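Local structure of putative uncharacterized protein (Aeropyrum pernix, 3P1Z) at residues V8-A14 / E26-Y32. The protein is uncharacterised but belongs to the tRNA-intron endonuclease family, and so probably binds nucleic acid and may take part in tRNA splicing. Sequence-based numbering, arbitrary orientation.
Sequences VAGCKAA and ECFDGSY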
loop_
_atom_site.group_PDB
_atom_site.type_symbol
_atom_site.label_atom_id
_atom_site.label_comp_id
_atom_site.label_asym_id
_atom_site.label_seq_id
_atom_site.Cartn_x
_atom_site.Cartn_y
_atom_site.Cartn_z
ATOM N N VAL A 8 20.567 -46.948 4.719
ATOM C CA VAL A 8 19.450 -46.932 5.672
ATOM C C VAL A 8 19.807 -46.211 6.979
ATOM O O VAL A 8 18.942 -45.976 7.823
ATOM C CB VAL A 8 18.923 -48.374 5.984
ATOM C CG1 VAL A 8 18.734 -49.172 4.693
ATOM C CG2 VAL A 8 19.853 -49.117 6.941
ATOM N N ALA A 9 21.086 -45.863 7.132
ATOM C CA ALA A 9 21.578 -45.146 8.313
ATOM C C ALA A 9 21.020 -43.714 8.391
ATOM O O ALA A 9 21.172 -42.935 7.452
ATOM C CB ALA A 9 23.119 -45.134 8.331
ATOM N N GLY A 10 20.377 -43.368 9.505
ATOM C CA GLY A 10 19.883 -42.010 9.697
ATOM C C GLY A 10 18.410 -41.783 9.385
ATOM O O GLY A 10 17.809 -40.832 9.887
ATOM N N CYS A 11 17.830 -42.636 8.542
ATOM C CA CYS A 11 16.397 -42.596 8.266
ATOM C C CYS A 11 15.684 -43.374 9.364
ATOM O O CYS A 11 16.229 -44.344 9.883
ATOM C CB CYS A 11 16.105 -43.246 6.917
ATOM S SG CYS A 11 17.530 -43.267 5.808
ATOM N N LYS A 12 14.478 -42.951 9.728
ATOM C CA LYS A 12 13.651 -43.731 10.647
ATOM C C LYS A 12 12.590 -44.503 9.866
ATOM O O LYS A 12 11.609 -44.971 10.447
ATOM C CB LYS A 12 12.987 -42.849 11.714
ATOM C CG LYS A 12 13.890 -42.422 12.855
ATOM C CD LYS A 12 13.172 -41.398 13.709
ATOM C CE LYS A 12 14.117 -40.589 14.583
ATOM N NZ LYS A 12 13.510 -39.281 14.995
ATOM N N ALA A 13 12.806 -44.631 8.554
ATOM C CA ALA A 13 11.901 -45.345 7.642
ATOM C C ALA A 13 12.188 -45.015 6.171
ATOM O O ALA A 13 12.724 -43.956 5.853
ATOM C CB ALA A 13 10.447 -45.050 7.972
ATOM N N ALA A 14 11.815 -45.921 5.273
ATOM C CA ALA A 14 12.143 -45.776 3.849
ATOM C C ALA A 14 10.943 -46.047 2.943
ATOM O O ALA A 14 10.207 -47.015 3.145
ATOM C CB ALA A 14 13.311 -46.680 3.475
ATOM N N GLU A 26 9.902 -49.743 4.738
ATOM C CA GLU A 26 10.717 -50.174 5.880
ATOM C C GLU A 26 10.604 -49.238 7.087
ATOM O O GLU A 26 10.770 -48.025 6.951
ATOM C CB GLU A 26 12.191 -50.255 5.466
ATOM C CG GLU A 26 12.575 -51.453 4.605
ATOM C CD GLU A 26 12.630 -52.754 5.398
ATOM O OE1 GLU A 26 12.844 -52.694 6.635
ATOM O OE2 GLU A 26 12.461 -53.833 4.779
ATOM N N CYS A 27 10.332 -49.791 8.269
ATOM C CA CYS A 27 10.338 -48.988 9.498
ATOM C C CYS A 27 11.537 -49.338 10.380
ATOM O O CYS A 27 11.657 -50.462 10.862
ATOM C CB CYS A 27 9.019 -49.131 10.280
ATOM S SG CYS A 27 7.568 -48.313 9.526
ATOM N N PHE A 28 12.425 -48.373 10.592
ATOM C CA PHE A 28 13.663 -48.647 11.310
ATOM C C PHE A 28 13.556 -48.187 12.752
ATOM O O PHE A 28 14.209 -48.738 13.647
ATOM C CB PHE A 28 14.838 -47.992 10.595
ATOM C CG PHE A 28 14.865 -48.280 9.130
ATOM C CD1 PHE A 28 14.557 -49.539 8.671
ATOM C CD2 PHE A 28 15.179 -47.297 8.209
ATOM C CE1 PHE A 28 14.573 -49.817 7.331
ATOM C CE2 PHE A 28 15.193 -47.576 6.852
ATOM C CZ PHE A 28 14.890 -48.835 6.419
ATOM N N ASP A 29 12.725 -47.172 12.963
ATOM C CA ASP A 29 12.338 -46.761 14.301
ATOM C C ASP A 29 10.848 -47.035 14.427
ATOM O O ASP A 29 10.037 -46.415 13.740
ATOM C CB ASP A 29 12.648 -45.280 14.524
ATOM C CG ASP A 29 12.506 -44.860 15.984
ATOM O OD1 ASP A 29 11.442 -45.141 16.582
ATOM O OD2 ASP A 29 13.455 -44.242 16.530
ATOM N N GLY A 30 10.491 -47.986 15.281
ATOM C CA GLY A 30 9.105 -48.374 15.429
ATOM C C GLY A 30 8.262 -47.232 15.955
ATOM O O GLY A 30 7.194 -46.951 15.414
ATOM N N SER A 31 8.738 -46.569 17.006
ATOM C CA SER A 31 7.953 -45.522 17.655
ATOM C C SER A 31 7.567 -44.449 16.648
ATOM O O SER A 31 6.484 -43.863 16.717
ATOM C CB SER A 31 8.725 -44.896 18.819
ATOM O OG SER A 31 10.005 -44.441 18.403
ATOM N N TYR A 32 8.475 -44.208 15.709
ATOM C CA TYR A 32 8.292 -43.195 14.678
ATOM C C TYR A 32 7.109 -43.559 13.783
ATOM O O TYR A 32 6.184 -42.762 13.608
ATOM C CB TYR A 32 9.585 -43.053 13.876
ATOM C CG TYR A 32 9.515 -42.209 12.624
ATOM C CD1 TYR A 32 9.633 -40.821 12.680
ATOM C CD2 TYR A 32 9.384 -42.807 11.377
ATOM C CE1 TYR A 32 9.593 -40.054 11.528
ATOM C CE2 TYR A 32 9.349 -42.052 10.219
ATOM C CZ TYR A 32 9.451 -40.676 10.300
ATOM O OH TYR A 32 9.416 -39.931 9.143
#
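Glu26 and Ala14 face each other as an antiparallel hydrogen-bonded pair: Ala14 N gives to Glu26 O at 2.9 Å, and Glu26 N returns a longer bond to a lone pair of Ala14 O. Both side chains lie on the same face of the sheet, CB beside CB, before the Glu26 carboxylate turns away. Ala13 adds a CA-H...O contact, its CA 3.0 Å from Glu26 O. The pair illustrates how a β-hairpin is tied at its open end, for strands 14-18 and 21-26 are neighbours in the four-stranded antiparallel sheet of what is, by sequence, the SEN2-like N-terminal domain. Cys27 turns its CB away from 8-14 and forms a disulfide with Cys33 of helix 30-38. Phe28, by contrast, reaches back across 8-14: CG lies anti to the carbonyl carbon (chi1 -49°), and the ring's CE2 meets Val8 CB and Ala14 CB, the latter at 4.0 Å. Cys11 O approaches CD2 at the ring edge, near its plane, while Cys11 itself is fixed by a disulfide to Cys62. Asp29 is the N-cap of helix 30-38, its OD1 accepting from Tyr32 N from above the carboxylate plane. Its CB also packs on Lys12 CG at 3.5 Å, the two side chains running alongside and pointing the same way. Lys12 NZ stays 5.2 Å from Asp29 OD2, so any attraction between the opposite charges probably acts through space, without direct contact. Tyr32, with CG anti to its backbone N (chi1 170°), lays one ring face against Lys12, whose CB sits over it, offset toward the rim, in a CH-pi contact, 3.8 Å from the centroid, while CD follows along the CD1 side. Ala13 CB touches CE2 of the same ring at 3.9 Å, and the phenol OH makes a weak hydrogen bond to Gln55.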